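Local coordinates for protein cycloalternan-forming enzyme (Listeria monocytogenes serovar 1/2a, PDB 5F7U) that belongs to glycosyl hydrolase family 31 and binds glycans and magnesium ions at several sites along a multidomain chain, at residues 180-184 / 185-189; 243-246 / 247-250; 682-685 / 686-689. The protein carries 1 engineered substitution. One frame throughout, in Å; residues are numbered along the deposited sequence.

Overall arrangement
All three contacts are local ones, made where the chain reverses or changes direction, and they follow one another in series along the sequence. Contact 1 is the tip of a beta hairpin and contact 2 a turn between two strands; both belong to the galactose mutarotase-like domain, with centres 27 Å apart and nearest atoms about 15 Å apart. Contact 3 joins two helices in the TIM-barrel region, on the opposite side of the chain's centre from contact 1, the two centres being 70 Å apart. Contacts 2 and 3 are separated by 47 Å between centres. None of the three contacts contributes a residue to the glycan or magnesium sites seen in the structure.

Contact 1: residues 180-184 / 185-189; sequences VEDTA and EKVTV
T183 and K186 meet at the closed end of a beta hairpin, where strands 180-182 and 186-189 run antiparallel at the surface of the galactose mutarotase-like domain. Backbone bonds set the register. E181 and T188 are the hydrogen-bonded pair: E181 N donates to T188 O over 2.9 Å, and T188 N returns a bond to E181 O. Nearer the turn, T183 N reaches K186 O at 2.8 Å.

That carbonyl has a second donor, since T183 OG1 gives it a bond of 2.9 Å; one threonine thus grips K186 O with both its amide and its hydroxyl. A chi1 of 76° places OG1 between the backbone N and carbonyl carbon of T183, where it lies within reach of K186 O. E185 N adds only a weak bond of 3.5 Å to T183 OG1.

Apolar contact is made on the face carrying V180, D182 and V187. The valines meet diagonally, V180 CG1 lying 3.6 Å from V187 CG2; V187 also packs on V127 and V180 on I134, both from neighbouring strands, and branched aliphatic groups suit an extended backbone covered in this way. Two charges are paired with strand 194-200: D182 OD1 forms a salt bridge with K200, while K186, its chain fully extended, carries NZ into a salt bridge with E197.

On the face of E181 and T188, polar residues that suit a partly open surface, one water donates to E181 O at 2.9 Å and is hydrogen-bonded to T188 OG1 at 2.9 Å, bridging the strands beside their backbone bonds.

Contact 2: residues 243-246 / 247-250; sequences MTPS and DEAF
T244 points its hydroxyl at the carboxylate of E248, and the two side chains cross at a slant. T244 OG1 donates to E248 OE1 over a short 2.6 Å, arriving on the anti side of that oxygen and 22° out of the carboxylate plane. The hydroxyl is brought there by a chi1 of 171°, which sets OG1 opposite the backbone N. E248 comes to meet it, its extended chain carrying OE1 to the threonine. Its two oxygens divide the work: OE1 also accepts from a water, 2.7 Å away, that donates in turn to M243 O, while OE2 is hydrogen-bonded to S293 and Y297. The T244 and water donors to OE1 would probably offset part of the cost of burying the charge.

Between these residues the chain makes a type I beta turn, P245 to E248, linking strands 235-243 and 250-254 of the galactose mutarotase-like domain. E248 N closes it on P245 O at 3.1 Å. The corner residues S246 and D247 are polar and exposed, and in the conformer given S246 OG bonds to E316. The carboxylate of D247 crosses the proline ring, OD1 coming 3.7 Å from P245 CB. The other end of that ring lies by the glutamate, with P245 CD 3.5 Å from E248 OE1.

F250 presents its edge to the threonine: CZ is 3.4 Å from T244 OG1, which lies near the ring plane. Y319 and F291 meet the same phenyl ring edge-to-face, and R263 NH1 donates to both T244 OG1 and E248 O.

Contact 3: residues 682-685 / 686-689; sequences TGDE and TILP
A helix-capping Asx turn brings D684 and T686 together at the entry to helix 687-700. The aspartate spends a single oxygen on two donors of one residue: T686 N reaches D684 OD1 at 3.0 Å on its anti side, and T686 OG1 donates to the same atom over only 2.5 Å on its syn side. Both approach from one face of the carboxylate, tilted out of its plane. With chi1 -172° the carboxylate of D684 stands away from its own amide, which puts OD1 within reach of T686, and a chi1 of 68° turns the T686 hydroxyl back to meet it. K646 NZ also bonds to T686 OG1, and its charge would probably favour an ionised aspartate.

The backbone bends in a type I turn from D684 to I687, closed by I687 N on D684 O at 3.2 Å. L688 N then donates to E685 O at 3.3 Å. P689, which has no amide hydrogen to offer, is tolerated near the start of the helix; its CD lies 3.4 Å from E685 O.

On the inner side, the ends of the T682 and I687 side chains meet, T682 OG1 lying 3.3 Å from I687 CD1. That hydroxyl accepts from D684 N at 3.1 Å, an ST turn, and is bonded as well to A678 O in the preceding helix. I687 is buried against A642, Y645, A678 and V679, a place for a bulky aliphatic group. G683 follows helix 675-682 with a positive phi of 78°, a conformation that favours glycine, and the Asx turn of D684, with its capping bond, then leads into the next helix.

Contact 1: residues 180-184 / 185-189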
loop_
_atom_site.group_PDB
_atom_site.type_symbol
_atom_site.label_atom_id
_atom_site.label_comp_id
_atom_site.label_asym_id
_atom_site.label_seq_id
_atom_site.Cartn_x
_atom_site.Cartn_y
_atom_site.Cartn_z
ATOM N N VAL A 180 10.016 -11.067 -35.840
ATOM C CA VAL A 180 8.648 -11.115 -36.342
ATOM C C VAL A 180 8.549 -12.295 -37.296
ATOM O O VAL A 180 9.441 -12.494 -38.135
ATOM C CB VAL A 180 8.260 -9.809 -37.086
ATOM C CG1 VAL A 180 6.827 -9.855 -37.603
ATOM C CG2 VAL A 180 8.434 -8.590 -36.194
ATOM N N GLU A 181 7.469 -13.057 -37.158
ATOM C CA GLU A 181 7.092 -14.087 -38.112
ATOM C C GLU A 181 5.714 -13.710 -38.644
ATOM O O GLU A 181 4.704 -13.900 -37.960
ATOM C CB GLU A 181 7.069 -15.454 -37.427
ATOM C CG GLU A 181 6.681 -16.610 -38.334
ATOM C CD GLU A 181 7.801 -17.061 -39.262
ATOM O OE1 GLU A 181 8.840 -16.370 -39.359
ATOM O OE2 GLU A 181 7.637 -18.122 -39.899
ATOM N N ASP A 182 5.688 -13.135 -39.845
ATOM C CA ASP A 182 4.462 -12.621 -40.456
ATOM C C ASP A 182 3.987 -13.605 -41.515
ATOM O O ASP A 182 4.749 -13.975 -42.412
ATOM C CB ASP A 182 4.750 -11.244 -41.069
ATOM C CG ASP A 182 3.511 -10.541 -41.575
ATOM O OD1 ASP A 182 2.382 -10.970 -41.252
ATOM O OD2 ASP A 182 3.667 -9.518 -42.279
ATOM N N THR A 183 2.740 -14.052 -41.385
ATOM C CA THR A 183 2.134 -15.014 -42.319
ATOM C C THR A 183 0.767 -14.489 -42.769
ATOM O O THR A 183 0.303 -13.465 -42.273
ATOM C CB THR A 183 1.973 -16.426 -41.689
ATOM O OG1 THR A 183 0.864 -16.433 -40.777
ATOM C CG2 THR A 183 3.245 -16.876 -40.958
ATOM N N ALA A 184 0.115 -15.206 -43.686
ATOM C CA ALA A 184 -1.183 -14.783 -44.215
ATOM C C ALA A 184 -2.237 -14.619 -43.126
ATOM O O ALA A 184 -3.035 -13.677 -43.166
ATOM C CB ALA A 184 -1.667 -15.758 -45.285
ATOM N N GLU A 185 -2.214 -15.520 -42.146
ATOM C CA GLU A 185 -3.275 -15.605 -41.144
ATOM C C GLU A 185 -2.895 -15.036 -39.780
ATOM O O GLU A 185 -3.772 -14.775 -38.963
ATOM C CB GLU A 185 -3.742 -17.054 -40.966
ATOM C CG GLU A 185 -4.104 -17.777 -42.260
ATOM C CD GLU A 185 -2.941 -18.579 -42.861
ATOM O OE1 GLU A 185 -1.742 -18.201 -42.686
ATOM O OE2 GLU A 185 -3.232 -19.609 -43.526
ATOM N N LYS A 186 -1.596 -14.871 -39.533
ATOM C CA LYS A 186 -1.100 -14.633 -38.174
ATOM C C LYS A 186 0.228 -13.890 -38.204
ATOM O O LYS A 186 1.020 -14.076 -39.113
ATOM C CB LYS A 186 -0.910 -15.988 -37.498
ATOM C CG LYS A 186 -0.650 -15.949 -36.009
ATOM C CD LYS A 186 -0.279 -17.349 -35.554
ATOM C CE LYS A 186 -0.168 -17.386 -34.044
ATOM N NZ LYS A 186 0.035 -18.781 -33.579
ATOM N N VAL A 187 0.468 -13.043 -37.205
ATOM C CA VAL A 187 1.802 -12.471 -37.004
ATOM C C VAL A 187 2.213 -12.771 -35.565
ATOM O O VAL A 187 1.405 -12.608 -34.652
ATOM C CB VAL A 187 1.877 -10.957 -37.373
ATOM C CG1 VAL A 187 0.807 -10.135 -36.655
ATOM C CG2 VAL A 187 3.271 -10.393 -37.123
ATOM N N THR A 188 3.447 -13.247 -35.395
ATOM C CA THR A 188 3.990 -13.546 -34.075
ATOM C C THR A 188 5.196 -12.664 -33.842
ATOM O O THR A 188 6.087 -12.598 -34.680
ATOM C CB THR A 188 4.353 -15.034 -33.939
ATOM O OG1 THR A 188 3.185 -15.817 -34.212
ATOM C CG2 THR A 188 4.879 -15.356 -32.519
ATOM N N VAL A 189 5.194 -11.993 -32.689
ATOM C CA VAL A 189 6.273 -11.092 -32.284
ATOM C C VAL A 189 6.922 -11.684 -31.045
ATOM O O VAL A 189 6.252 -11.921 -30.042
ATOM C CB VAL A 189 5.752 -9.668 -32.025
ATOM C CG1 VAL A 189 6.900 -8.706 -31.756
ATOM C CG2 VAL A 189 4.946 -9.189 -33.229
HETATM O O HOH W 1 2.939 -16.066 -37.052
#

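Contact 2: residues 243-246 / 247-250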
loop_
_atom_site.group_PDB
_atom_site.type_symbol
_atom_site.label_atom_id
_atom_site.label_comp_id
_atom_site.label_asym_id
_atom_site.label_seq_id
_atom_site.Cartn_x
_atom_site.Cartn_y
_atom_site.Cartn_z
ATOM N N MET A 243 -10.179 -12.339 -22.270
ATOM C CA MET A 243 -10.690 -13.609 -21.750
ATOM C C MET A 243 -10.026 -13.884 -20.412
ATOM O O MET A 243 -8.813 -13.714 -20.286
ATOM C CB MET A 243 -10.356 -14.745 -22.703
ATOM C CG MET A 243 -10.944 -16.080 -22.269
ATOM S SD MET A 243 -11.063 -17.115 -23.721
ATOM C CE MET A 243 -12.334 -16.173 -24.541
ATOM N N THR A 244 -10.814 -14.319 -19.427
ATOM C CA THR A 244 -10.272 -14.628 -18.104
ATOM C C THR A 244 -10.841 -15.927 -17.516
ATOM O O THR A 244 -12.072 -16.066 -17.400
ATOM C CB THR A 244 -10.432 -13.446 -17.115
ATOM O OG1 THR A 244 -10.074 -13.886 -15.796
ATOM C CG2 THR A 244 -11.886 -12.894 -17.117
ATOM N N PRO A 245 -9.958 -16.874 -17.134
ATOM C CA PRO A 245 -10.393 -18.128 -16.514
ATOM C C PRO A 245 -11.004 -17.874 -15.124
ATOM O O PRO A 245 -10.725 -16.848 -14.506
ATOM C CB PRO A 245 -9.098 -18.948 -16.406
ATOM C CG PRO A 245 -8.018 -17.922 -16.341
ATOM C CD PRO A 245 -8.484 -16.772 -17.196
ATOM N N SER A 246 -11.830 -18.808 -14.656
ATOM C CA SER A 246 -12.599 -18.625 -13.419
ATOM C C SER A 246 -11.730 -18.306 -12.203
ATOM O O SER A 246 -12.146 -17.540 -11.328
ATOM C CB SER A 246 -13.471 -19.855 -13.126
ATOM O OG SER A 246 -14.451 -20.028 -14.132
ATOM N N ASP A 247 -10.526 -18.878 -12.163
ATOM C CA ASP A 247 -9.658 -18.721 -10.995
ATOM C C ASP A 247 -8.789 -17.481 -10.986
ATOM O O ASP A 247 -8.050 -17.270 -10.038
ATOM C CB ASP A 247 -8.809 -19.969 -10.753
ATOM C CG ASP A 247 -7.883 -20.305 -11.907
ATOM O OD1 ASP A 247 -7.945 -19.696 -12.991
ATOM O OD2 ASP A 247 -7.104 -21.254 -11.731
ATOM N N GLU A 248 -8.864 -16.657 -12.028
ATOM C CA GLU A 248 -7.942 -15.526 -12.109
ATOM C C GLU A 248 -8.273 -14.453 -11.071
ATOM O O GLU A 248 -9.428 -14.070 -10.934
ATOM C CB GLU A 248 -7.906 -14.937 -13.526
ATOM C CG GLU A 248 -6.727 -13.979 -13.707
ATOM C CD GLU A 248 -6.570 -13.469 -15.125
ATOM O OE1 GLU A 248 -7.487 -13.655 -15.955
ATOM O OE2 GLU A 248 -5.524 -12.845 -15.401
ATOM N N ALA A 249 -7.259 -14.034 -10.305
ATOM C CA ALA A 249 -7.413 -12.977 -9.296
ATOM C C ALA A 249 -6.782 -11.679 -9.798
ATOM O O ALA A 249 -5.767 -11.712 -10.527
ATOM C CB ALA A 249 -6.779 -13.396 -7.990
ATOM N N PHE A 250 -7.380 -10.543 -9.416
ATOM C CA PHE A 250 -6.948 -9.234 -9.897
ATOM C C PHE A 250 -6.712 -8.285 -8.741
ATOM O O PHE A 250 -7.647 -7.983 -7.976
ATOM C CB PHE A 250 -8.007 -8.628 -10.815
ATOM C CG PHE A 250 -8.321 -9.479 -12.013
ATOM C CD1 PHE A 250 -7.434 -9.529 -13.101
ATOM C CD2 PHE A 250 -9.522 -10.212 -12.074
ATOM C CE1 PHE A 250 -7.739 -10.300 -14.230
ATOM C CE2 PHE A 250 -9.829 -10.992 -13.199
ATOM C CZ PHE A 250 -8.938 -11.030 -14.276
HETATM O O HOH W 2 -6.694 -13.401 -18.550
#

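Contact 3: residues 682-685 / 686-689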
loop_
_atom_site.group_PDB
_atom_site.type_symbol
_atom_site.label_atom_id
_atom_site.label_comp_id
_atom_site.label_asym_id
_atom_site.label_seq_id
_atom_site.Cartn_x
_atom_site.Cartn_y
_atom_site.Cartn_z
ATOM N N THR A 682 -9.950 4.044 28.432
ATOM C CA THR A 682 -10.450 2.664 28.599
ATOM C C THR A 682 -10.313 2.156 30.029
ATOM O O THR A 682 -10.970 1.187 30.397
ATOM C CB THR A 682 -9.684 1.648 27.712
ATOM O OG1 THR A 682 -8.318 1.608 28.124
ATOM C CG2 THR A 682 -9.741 2.001 26.236
ATOM N N GLY A 683 -9.421 2.762 30.811
ATOM C CA GLY A 683 -9.114 2.282 32.157
ATOM C C GLY A 683 -8.192 1.076 32.165
ATOM O O GLY A 683 -7.905 0.536 33.227
ATOM N N ASP A 684 -7.725 0.642 30.991
ATOM C CA ASP A 684 -6.880 -0.540 30.890
ATOM C C ASP A 684 -5.407 -0.154 30.876
ATOM O O ASP A 684 -4.866 0.188 29.821
ATOM C CB ASP A 684 -7.232 -1.377 29.641
ATOM C CG ASP A 684 -6.505 -2.722 29.609
ATOM O OD1 ASP A 684 -5.542 -2.942 30.391
ATOM O OD2 ASP A 684 -6.936 -3.581 28.804
ATOM N N GLU A 685 -4.763 -0.248 32.047
ATOM C CA GLU A 685 -3.361 0.145 32.206
ATOM C C GLU A 685 -2.397 -0.694 31.357
ATOM O O GLU A 685 -1.324 -0.216 30.990
ATOM C CB GLU A 685 -2.944 0.124 33.688
ATOM C CG GLU A 685 -3.566 1.267 34.499
ATOM C CD GLU A 685 -3.035 1.394 35.930
ATOM O OE1 GLU A 685 -1.922 0.899 36.256
ATOM O OE2 GLU A 685 -3.732 2.034 36.756
ATOM N N THR A 686 -2.794 -1.933 31.036
ATOM C CA THR A 686 -1.925 -2.845 30.273
ATOM C C THR A 686 -1.724 -2.412 28.806
ATOM O O THR A 686 -0.858 -2.955 28.127
ATOM C CB THR A 686 -2.430 -4.299 30.289
ATOM O OG1 THR A 686 -3.657 -4.384 29.546
ATOM C CG2 THR A 686 -2.645 -4.791 31.728
ATOM N N ILE A 687 -2.504 -1.430 28.344
ATOM C CA ILE A 687 -2.304 -0.852 27.007
ATOM C C ILE A 687 -0.889 -0.294 26.850
ATOM O O ILE A 687 -0.250 -0.493 25.812
ATOM C CB ILE A 687 -3.357 0.236 26.688
ATOM C CG1 ILE A 687 -4.700 -0.414 26.322
ATOM C CG2 ILE A 687 -2.904 1.133 25.543
ATOM C CD1 ILE A 687 -5.852 0.569 26.247
ATOM N N LEU A 688 -0.410 0.399 27.887
ATOM C CA LEU A 688 0.912 1.015 27.813
ATOM C C LEU A 688 2.062 0.015 27.574
ATOM O O LEU A 688 2.823 0.215 26.612
ATOM C CB LEU A 688 1.188 2.001 28.969
ATOM C CG LEU A 688 2.567 2.679 28.871
ATOM C CD1 LEU A 688 2.659 3.628 27.669
ATOM C CD2 LEU A 688 2.874 3.404 30.170
ATOM N N PRO A 689 2.190 -1.047 28.415
ATOM C CA PRO A 689 3.275 -2.013 28.149
ATOM C C PRO A 689 3.129 -2.760 26.824
ATOM O O PRO A 689 4.142 -3.060 26.189
ATOM C CB PRO A 689 3.219 -2.986 29.346
ATOM C CG PRO A 689 1.937 -2.693 30.051
ATOM C CD PRO A 689 1.626 -1.250 29.769
#